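Local coordinates for protein glycerophosphoryl diester phosphodiesterase (Parabacteroides distasonis, PDB 3MZ2) that probably hydrolyses glycerophosphodiesters, as a member of the glycerophosphodiester phosphodiesterase family with a TIM-barrel fold, at residues S22-A27 against I31-G36; D82-T87 against E100-F105; A251-I256 against S276-V281. All coordinates share one frame; numbering follows the deposited sequence.

Contacts 1 and 3 lie on the same side of the chain's centre, about 13 Å apart between centres, and touch: Pro-32 CD sits 3.7 Å from Ile-279 CD1, and the same proline packs on Ile-256. Together they join the start of strand 33-36 to neighbouring helix and loop segments. Contact 2 is on the opposite side, its centre about 34 Å from that of contact 1 and 37 Å from that of contact 3. Its first segment includes Arg-86, whose NH1 makes a long, weak ion pair with a sulfate ion. Bound tetraethylene glycol, like the sulfate probably from the crystallisation liquor, comes within about 4 Å of Leu-33 in contact 1 and Ile-256 in contact 3.

Contact 1: residues S22-A27 against I31-G36; sequences SFYQYA and IPLISG
Leu-33 meets Phe-23 and Tyr-24 through its two methyl groups. Its CB leaves the strand toward the 22-27 segment, and chi1 of -61° swings CG away from the carbonyl carbon. From CG, Leu-33 CD1 continues the extended chain (chi2 -177°) and meets both rings, 3.8 Å from Phe-23 CE2 and 4.0 Å from Tyr-24 CE1. Leu-33 CD2 branches off to Phe-23, and both methyls lie on the same side of its ring plane, each 3.9 Å from Phe-23 CZ. Leu-33 and Phe-23 point at each other from the two segments, and CD1 reaches both rings obliquely. The rings are held against each other as well: Phe-23 CD2 lies 3.6 Å above the plane of the Tyr-24 ring, over its centre, while Tyr-24 CD2 is in plane at the edge of Phe-23. All three residues are buried. Phe-289 touches both Leu-33 and Phe-23, and Phe-288 meets Phe-23 edge to face. Ile-34 packs outward on helix 268-275, consistent with Leu-33 facing the barrel interior. This apolar cluster at the N-terminal end of strand 33-36, shared with Phe-289 near the C-terminus, is consistent with a plug over the bottom of the TIM barrel.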
loop_
_atom_site.group_PDB
_atom_site.type_symbol
_atom_site.label_atom_id
_atom_site.label_comp_id
_atom_site.label_asym_id
_atom_site.label_seq_id
_atom_site.Cartn_x
_atom_site.Cartn_y
_atom_site.Cartn_z
ATOM N N SER A 22 -21.690 13.427 14.609
ATOM C CA SER A 22 -23.033 13.801 14.199
ATOM C C SER A 22 -23.152 14.018 12.701
ATOM O O SER A 22 -24.116 13.538 12.055
ATOM C CB SER A 22 -23.448 15.085 14.895
ATOM O OG SER A 22 -24.825 15.328 14.696
ATOM N N PHE A 23 -22.182 14.750 12.152
ATOM C CA PHE A 23 -22.132 15.065 10.724
ATOM C C PHE A 23 -22.254 13.770 9.904
ATOM O O PHE A 23 -23.005 13.708 8.937
ATOM C CB PHE A 23 -20.824 15.834 10.387
ATOM C CG PHE A 23 -20.665 16.225 8.916
ATOM C CD1 PHE A 23 -21.418 17.260 8.360
ATOM C CD2 PHE A 23 -19.787 15.549 8.089
ATOM C CE1 PHE A 23 -21.243 17.638 7.037
ATOM C CE2 PHE A 23 -19.635 15.902 6.762
ATOM C CZ PHE A 23 -20.362 16.953 6.249
ATOM N N TYR A 24 -21.551 12.745 10.358
ATOM C CA TYR A 24 -21.494 11.460 9.656
ATOM C C TYR A 24 -22.520 10.415 10.154
ATOM O O TYR A 24 -22.466 9.274 9.691
ATOM C CB TYR A 24 -20.068 10.864 9.684
ATOM C CG TYR A 24 -19.183 11.539 8.640
ATOM C CD1 TYR A 24 -19.506 11.467 7.294
ATOM C CD2 TYR A 24 -18.028 12.227 9.011
ATOM C CE1 TYR A 24 -18.749 12.087 6.338
ATOM C CE2 TYR A 24 -17.264 12.834 8.067
ATOM C CZ TYR A 24 -17.594 12.739 6.713
ATOM O OH TYR A 24 -16.826 13.404 5.751
ATOM N N GLN A 25 -23.430 10.781 11.053
ATOM C CA GLN A 25 -24.523 9.874 11.437
ATOM C C GLN A 25 -25.570 9.906 10.334
ATOM O O GLN A 25 -26.198 10.971 10.051
ATOM C CB GLN A 25 -25.163 10.249 12.788
ATOM C CG GLN A 25 -26.310 9.319 13.248
ATOM C CD GLN A 25 -25.844 7.892 13.614
ATOM O OE1 GLN A 25 -24.650 7.582 13.578
ATOM N NE2 GLN A 25 -26.797 7.027 13.983
ATOM N N TYR A 26 -25.780 8.762 9.718
ATOM C CA TYR A 26 -26.807 8.636 8.693
ATOM C C TYR A 26 -28.148 9.120 9.214
ATOM O O TYR A 26 -28.564 8.838 10.340
ATOM C CB TYR A 26 -26.906 7.200 8.132
ATOM C CG TYR A 26 -28.015 7.052 7.118
ATOM C CD1 TYR A 26 -27.824 7.451 5.796
ATOM C CD2 TYR A 26 -29.258 6.581 7.493
ATOM C CE1 TYR A 26 -28.849 7.360 4.869
ATOM C CE2 TYR A 26 -30.267 6.455 6.564
ATOM C CZ TYR A 26 -30.056 6.841 5.258
ATOM O OH TYR A 26 -31.069 6.744 4.319
ATOM N N ALA A 27 -28.821 9.893 8.363
ATOM C CA ALA A 27 -30.178 10.321 8.592
ATOM C C ALA A 27 -30.923 10.241 7.267
ATOM O O ALA A 27 -30.322 10.451 6.207
ATOM C CB ALA A 27 -30.190 11.744 9.131
ATOM N N ILE A 31 -27.946 15.419 3.518
ATOM C CA ILE A 31 -27.513 16.174 2.338
ATOM C C ILE A 31 -26.452 15.345 1.615
ATOM O O ILE A 31 -25.479 14.912 2.247
ATOM C CB ILE A 31 -26.932 17.537 2.760
ATOM C CG1 ILE A 31 -28.068 18.409 3.314
ATOM C CG2 ILE A 31 -26.218 18.277 1.590
ATOM C CD1 ILE A 31 -27.573 19.678 3.889
ATOM N N PRO A 32 -26.604 15.174 0.293
ATOM C CA PRO A 32 -25.559 14.458 -0.444
ATOM C C PRO A 32 -24.225 15.159 -0.250
ATOM O O PRO A 32 -24.175 16.407 -0.351
ATOM C CB PRO A 32 -26.029 14.557 -1.911
ATOM C CG PRO A 32 -27.523 14.600 -1.797
ATOM C CD PRO A 32 -27.776 15.454 -0.541
ATOM N N LEU A 33 -23.172 14.378 -0.019
ATOM C CA LEU A 33 -21.837 14.902 0.258
ATOM C C LEU A 33 -20.840 14.666 -0.877
ATOM O O LEU A 33 -20.990 13.720 -1.649
ATOM C CB LEU A 33 -21.312 14.306 1.549
ATOM C CG LEU A 33 -22.129 14.615 2.771
ATOM C CD1 LEU A 33 -21.421 14.002 4.003
ATOM C CD2 LEU A 33 -22.388 16.151 3.019
ATOM N N ILE A 34 -19.829 15.516 -1.001
ATOM C CA ILE A 34 -18.796 15.393 -2.008
ATOM C C ILE A 34 -17.432 15.405 -1.340
ATOM O O ILE A 34 -17.151 16.204 -0.404
ATOM C CB ILE A 34 -18.865 16.534 -3.011
ATOM C CG1 ILE A 34 -20.211 16.580 -3.757
ATOM C CG2 ILE A 34 -17.737 16.433 -4.091
ATOM C CD1 ILE A 34 -20.417 17.792 -4.734
ATOM N N SER A 35 -16.582 14.506 -1.798
ATOM C CA SER A 35 -15.183 14.458 -1.339
ATOM C C SER A 35 -14.262 14.528 -2.541
ATOM O O SER A 35 -14.492 13.845 -3.539
ATOM C CB SER A 35 -14.957 13.186 -0.511
ATOM O OG SER A 35 -13.727 13.211 0.177
ATOM N N GLY A 36 -13.253 15.395 -2.472
ATOM C CA GLY A 36 -12.292 15.569 -3.534
ATOM C C GLY A 36 -11.241 14.507 -3.445
ATOM O O GLY A 36 -10.416 14.515 -2.519
#

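Contact 2: residues D82-T87 against E100-F105; sequences DTLERT and EELQNF
Leu-84 reaches across to Leu-102 and Phe-105, and its CD1 makes both contacts. The second segment begins in helix 99-102, where Glu-100 O receives a weak hydrogen bond from Gln-103 N. Glu-101 follows, its OE1 bonded back to the backbone N of Thr-98, while its carbonyl oxygen accepts Asn-104 N at 3.0 Å. Leu-102 is the first residue to touch: its CB does not face the other segment, but its CD2 arrives 4.3 Å from Leu-84 CD1, a loose apolar approach. Gln-103 turns to another part of the chain, where NE2 bonds to Ile-119 O. A type I beta turn from Leu-102 to Phe-105 then folds the chain back, closed by Phe-105 N to Leu-102 O at 3.0 Å, and this puts both apolar residues before the same leucine methyl. Phe-105 CE2 lies 3.9 Å from Leu-84 CD1, the ring being met obliquely and the two side chains crossing at about a right angle. On the other side, chi2 of 161° keeps Leu-84 CD1 at the far end of an extended chain, which lets this methyl reach the second segment. Tyr-97 completes the cluster, touching Leu-84 and meeting the Phe-105 ring edge to face. Close by, Thr-83 and Asp-82 hydrogen-bond to the second subunit. Falling in sequence between strand 63-70 and helix 122-129, this small cluster is consistent with the insertion that glycerophosphodiester phosphodiesterases carry after the second strand of their TIM barrel.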
loop_
_atom_site.group_PDB
_atom_site.type_symbol
_atom_site.label_atom_id
_atom_site.label_comp_id
_atom_site.label_asym_id
_atom_site.label_seq_id
_atom_site.Cartn_x
_atom_site.Cartn_y
_atom_site.Cartn_z
ATOM N N ASP A 82 4.718 7.434 -6.688
ATOM C CA ASP A 82 6.052 7.011 -6.305
ATOM C C ASP A 82 7.110 7.760 -7.114
ATOM O O ASP A 82 8.270 7.700 -6.803
ATOM C CB ASP A 82 6.233 5.470 -6.518
ATOM C CG ASP A 82 5.329 4.645 -5.616
ATOM O OD1 ASP A 82 4.957 5.120 -4.499
ATOM O OD2 ASP A 82 4.954 3.535 -6.029
ATOM N N THR A 83 6.723 8.397 -8.200
ATOM C CA THR A 83 7.683 9.195 -8.978
ATOM C C THR A 83 7.086 10.586 -9.188
ATOM O O THR A 83 5.860 10.753 -9.191
ATOM C CB THR A 83 8.019 8.515 -10.324
ATOM O OG1 THR A 83 6.858 8.479 -11.173
ATOM C CG2 THR A 83 8.489 7.117 -10.089
ATOM N N LEU A 84 7.951 11.574 -9.366
ATOM C CA LEU A 84 7.529 12.981 -9.536
ATOM C C LEU A 84 6.950 13.388 -10.893
ATOM O O LEU A 84 6.263 14.379 -10.932
ATOM C CB LEU A 84 8.703 13.910 -9.192
ATOM C CG LEU A 84 9.144 13.917 -7.731
ATOM C CD1 LEU A 84 10.590 14.491 -7.555
ATOM C CD2 LEU A 84 8.104 14.699 -6.954
ATOM N N GLU A 85 7.179 12.618 -11.978
ATOM C CA GLU A 85 6.875 13.067 -13.355
ATOM C C GLU A 85 5.425 13.371 -13.715
ATOM O O GLU A 85 5.190 14.334 -14.434
ATOM C CB GLU A 85 7.413 12.098 -14.427
ATOM C CG GLU A 85 8.923 12.048 -14.521
ATOM C CD GLU A 85 9.562 11.059 -13.553
ATOM O OE1 GLU A 85 8.830 10.433 -12.749
ATOM O OE2 GLU A 85 10.809 10.911 -13.591
ATOM N N ARG A 86 4.445 12.584 -13.254
ATOM C CA ARG A 86 3.056 12.819 -13.665
ATOM C C ARG A 86 2.468 14.163 -13.199
ATOM O O ARG A 86 1.840 14.869 -13.983
ATOM C CB ARG A 86 2.136 11.646 -13.229
ATOM C CG ARG A 86 0.694 11.759 -13.788
ATOM C CD ARG A 86 -0.189 10.586 -13.335
ATOM N NE ARG A 86 -0.299 10.553 -11.881
ATOM C CZ ARG A 86 -1.257 11.140 -11.163
ATOM N NH1 ARG A 86 -2.291 11.763 -11.739
ATOM N NH2 ARG A 86 -1.203 11.059 -9.846
ATOM N N THR A 87 2.645 14.525 -11.925
ATOM C CA THR A 87 1.965 15.707 -11.410
ATOM C C THR A 87 2.949 16.791 -10.966
ATOM O O THR A 87 2.570 17.696 -10.210
ATOM C CB THR A 87 1.028 15.352 -10.248
ATOM O OG1 THR A 87 1.805 14.886 -9.155
ATOM C CG2 THR A 87 0.029 14.264 -10.677
ATOM N N GLU A 100 13.062 21.206 1.296
ATOM C CA GLU A 100 13.558 22.414 0.661
ATOM C C GLU A 100 13.851 22.208 -0.825
ATOM O O GLU A 100 13.492 23.057 -1.648
ATOM C CB GLU A 100 14.769 22.933 1.396
ATOM C CG GLU A 100 15.191 24.298 0.930
ATOM C CD GLU A 100 16.368 24.828 1.690
ATOM O OE1 GLU A 100 16.812 24.165 2.655
ATOM O OE2 GLU A 100 16.853 25.921 1.321
ATOM N N GLU A 101 14.479 21.079 -1.177
ATOM C CA GLU A 101 14.728 20.754 -2.588
ATOM C C GLU A 101 13.439 20.581 -3.381
ATOM O O GLU A 101 13.310 21.095 -4.504
ATOM C CB GLU A 101 15.588 19.490 -2.698
ATOM C CG GLU A 101 17.022 19.687 -2.192
ATOM C CD GLU A 101 17.770 18.392 -1.972
ATOM O OE1 GLU A 101 17.150 17.326 -1.790
ATOM O OE2 GLU A 101 19.004 18.450 -1.928
ATOM N N LEU A 102 12.468 19.908 -2.765
ATOM C CA LEU A 102 11.144 19.688 -3.382
ATOM C C LEU A 102 10.443 20.996 -3.737
ATOM O O LEU A 102 9.679 21.072 -4.684
ATOM C CB LEU A 102 10.261 18.849 -2.467
ATOM C CG LEU A 102 10.487 17.339 -2.472
ATOM C CD1 LEU A 102 9.521 16.692 -1.479
ATOM C CD2 LEU A 102 10.338 16.709 -3.885
ATOM N N GLN A 103 10.720 22.043 -2.964
ATOM C CA GLN A 103 10.115 23.348 -3.204
ATOM C C GLN A 103 10.550 23.975 -4.509
ATOM O O GLN A 103 9.884 24.878 -5.020
ATOM C CB GLN A 103 10.379 24.283 -2.021
ATOM C CG GLN A 103 9.644 23.838 -0.779
ATOM C CD GLN A 103 8.167 23.572 -1.048
ATOM O OE1 GLN A 103 7.405 24.497 -1.400
ATOM N NE2 GLN A 103 7.753 22.289 -0.930
ATOM N N ASN A 104 11.652 23.498 -5.071
ATOM C CA ASN A 104 12.074 23.937 -6.387
ATOM C C ASN A 104 11.217 23.414 -7.526
ATOM O O ASN A 104 11.283 23.952 -8.627
ATOM C CB ASN A 104 13.538 23.550 -6.647
ATOM C CG ASN A 104 14.499 24.243 -5.696
ATOM O OD1 ASN A 104 14.306 25.407 -5.341
ATOM N ND2 ASN A 104 15.532 23.529 -5.272
ATOM N N PHE A 105 10.489 22.325 -7.310
ATOM C CA PHE A 105 9.619 21.785 -8.358
ATOM C C PHE A 105 8.253 22.432 -8.351
ATOM O O PHE A 105 7.864 23.069 -7.381
ATOM C CB PHE A 105 9.455 20.278 -8.218
ATOM C CG PHE A 105 10.746 19.524 -8.320
ATOM C CD1 PHE A 105 11.557 19.654 -9.436
ATOM C CD2 PHE A 105 11.143 18.682 -7.300
ATOM C CE1 PHE A 105 12.756 18.957 -9.526
ATOM C CE2 PHE A 105 12.334 17.973 -7.389
ATOM C CZ PHE A 105 13.134 18.116 -8.494
#

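Contact 3: residues A251-I256 against S276-V281; sequences AYRMII and SSLIPV
Helix 245-257 and the irregular chain after helix 268-275 come closest at Arg-253 and Leu-278, whose CA atoms are 7.9 Å apart. A hydrogen bond of 3.2 Å from Ile-279 N to Ser-276 O curls the second segment there, and Leu-278 directs its CB toward the helix. With CD1 anti to CA (chi2 -178°) the leucine is at full stretch, which brings this methyl to the helix surface. It settles between two residues three apart on the helix. On one side Leu-278 CD1 lies 3.9 Å from Arg-253 CG and 4.1 Å from Arg-253 CB; on the other the same Leu-278 CD1 is 3.9 Å from both Ile-256 CG2 and Ile-256 CB. The leucine runs roughly perpendicular to the arginine chain and antiparallel alongside that of Ile-256. Ile-256 offers its CG2 branch, which is anti to the backbone N, and also packs on Ile-275 and Ile-263. Arg-253 gives only its aliphatic base to the leucine. Beyond CG its chain bends (chi3 -66°), and the guanidinium NH1 hydrogen-bonds to Ala-274 O near the end of helix 268-275. Tyr-252 packs on the same helix at Val-271, Ala-274 and Ile-275. The chemistry divides the arginine in two: its methylenes join an apolar, non-directional patch near the surface, and its polar end grips a backbone carbonyl, so one residue ties helix 245-257 both to the end of the next helix and to the chain that follows it.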
loop_
_atom_site.group_PDB
_atom_site.type_symbol
_atom_site.label_atom_id
_atom_site.label_comp_id
_atom_site.label_asym_id
_atom_site.label_seq_id
_atom_site.Cartn_x
_atom_site.Cartn_y
_atom_site.Cartn_z
ATOM N N ALA A 251 -24.298 10.205 -14.572
ATOM C CA ALA A 251 -23.771 9.172 -13.714
ATOM C C ALA A 251 -23.743 9.600 -12.236
ATOM O O ALA A 251 -24.118 8.856 -11.342
ATOM C CB ALA A 251 -22.338 8.778 -14.189
ATOM N N TYR A 252 -23.337 10.838 -11.962
ATOM C CA TYR A 252 -23.306 11.329 -10.596
ATOM C C TYR A 252 -24.713 11.391 -10.002
ATOM O O TYR A 252 -24.936 10.993 -8.868
ATOM C CB TYR A 252 -22.630 12.704 -10.517
ATOM C CG TYR A 252 -21.198 12.748 -11.051
ATOM C CD1 TYR A 252 -20.278 11.749 -10.756
ATOM C CD2 TYR A 252 -20.774 13.830 -11.817
ATOM C CE1 TYR A 252 -18.975 11.799 -11.238
ATOM C CE2 TYR A 252 -19.471 13.895 -12.316
ATOM C CZ TYR A 252 -18.574 12.883 -12.017
ATOM O OH TYR A 252 -17.294 12.962 -12.510
ATOM N N ARG A 253 -25.672 11.873 -10.780
ATOM C CA ARG A 253 -27.072 11.828 -10.324
ATOM C C ARG A 253 -27.600 10.427 -10.066
ATOM O O ARG A 253 -28.272 10.196 -9.069
ATOM C CB ARG A 253 -27.978 12.627 -11.303
ATOM C CG ARG A 253 -27.801 14.132 -11.207
ATOM C CD ARG A 253 -28.801 14.839 -12.082
ATOM N NE ARG A 253 -28.629 14.609 -13.519
ATOM C CZ ARG A 253 -27.868 15.356 -14.333
ATOM N NH1 ARG A 253 -27.177 16.429 -13.852
ATOM N NH2 ARG A 253 -27.807 15.042 -15.626
HETATM N N MSE A 254 -27.274 9.474 -10.935
HETATM C CA MSE A 254 -27.730 8.090 -10.765
HETATM C C MSE A 254 -27.212 7.531 -9.428
HETATM O O MSE A 254 -27.948 6.879 -8.687
HETATM C CB MSE A 254 -27.273 7.247 -11.954
HETATM C CG MSE A 254 -27.582 5.805 -11.829
HETATM SE SE MSE A 254 -27.747 4.970 -13.614
HETATM C CE MSE A 254 -25.953 5.410 -14.364
ATOM N N ILE A 255 -25.960 7.855 -9.077
ATOM C CA ILE A 255 -25.387 7.384 -7.824
ATOM C C ILE A 255 -26.207 7.885 -6.643
ATOM O O ILE A 255 -26.552 7.102 -5.753
ATOM C CB ILE A 255 -23.913 7.753 -7.657
ATOM C CG1 ILE A 255 -23.086 6.959 -8.678
ATOM C CG2 ILE A 255 -23.467 7.467 -6.222
ATOM C CD1 ILE A 255 -21.718 7.567 -9.013
ATOM N N ILE A 256 -26.569 9.171 -6.644
ATOM C CA ILE A 256 -27.370 9.726 -5.558
ATOM C C ILE A 256 -28.798 9.077 -5.548
ATOM O O ILE A 256 -29.329 8.691 -4.500
ATOM C CB ILE A 256 -27.422 11.275 -5.623
ATOM C CG1 ILE A 256 -26.003 11.879 -5.478
ATOM C CG2 ILE A 256 -28.341 11.853 -4.552
ATOM C CD1 ILE A 256 -25.220 11.400 -4.222
ATOM N N SER A 276 -26.673 19.415 -7.926
ATOM C CA SER A 276 -27.188 20.602 -7.209
ATOM C C SER A 276 -28.714 20.525 -7.017
ATOM O O SER A 276 -29.254 20.859 -5.942
ATOM C CB SER A 276 -26.807 21.892 -7.964
ATOM O OG SER A 276 -27.387 22.003 -9.249
ATOM N N SER A 277 -29.415 20.069 -8.054
ATOM C CA SER A 277 -30.876 19.967 -7.999
ATOM C C SER A 277 -31.397 18.876 -7.069
ATOM O O SER A 277 -32.602 18.813 -6.830
ATOM C CB SER A 277 -31.437 19.725 -9.406
ATOM O OG SER A 277 -31.186 18.388 -9.748
ATOM N N LEU A 278 -30.502 18.017 -6.572
ATOM C CA LEU A 278 -30.824 16.959 -5.643
ATOM C C LEU A 278 -30.556 17.370 -4.159
ATOM O O LEU A 278 -30.853 16.611 -3.265
ATOM C CB LEU A 278 -30.042 15.697 -6.022
ATOM C CG LEU A 278 -30.261 15.179 -7.458
ATOM C CD1 LEU A 278 -29.439 13.885 -7.662
ATOM C CD2 LEU A 278 -31.704 14.967 -7.792
ATOM N N ILE A 279 -30.006 18.545 -3.930
ATOM C CA ILE A 279 -29.658 19.012 -2.582
ATOM C C ILE A 279 -30.942 19.514 -1.972
ATOM O O ILE A 279 -31.618 20.409 -2.520
ATOM C CB ILE A 279 -28.546 20.096 -2.605
ATOM C CG1 ILE A 279 -27.265 19.582 -3.273
ATOM C CG2 ILE A 279 -28.264 20.640 -1.179
ATOM C CD1 ILE A 279 -26.703 18.225 -2.794
ATOM N N PRO A 280 -31.354 18.884 -0.872
ATOM C CA PRO A 280 -32.604 19.284 -0.241
ATOM C C PRO A 280 -32.523 20.699 0.356
ATOM O O PRO A 280 -31.463 21.109 0.810
ATOM C CB PRO A 280 -32.784 18.256 0.873
ATOM C CG PRO A 280 -31.687 17.271 0.753
ATOM C CD PRO A 280 -30.606 17.906 -0.059
ATOM N N VAL A 281 -33.640 21.418 0.336
ATOM C CA VAL A 281 -33.704 22.744 0.968
ATOM C C VAL A 281 -33.702 22.616 2.515
ATOM O O VAL A 281 -32.919 23.332 3.195
ATOM C CB VAL A 281 -34.905 23.563 0.462
ATOM C CG1 VAL A 281 -36.220 22.770 0.633
ATOM C CG2 VAL A 281 -34.927 24.967 1.164
#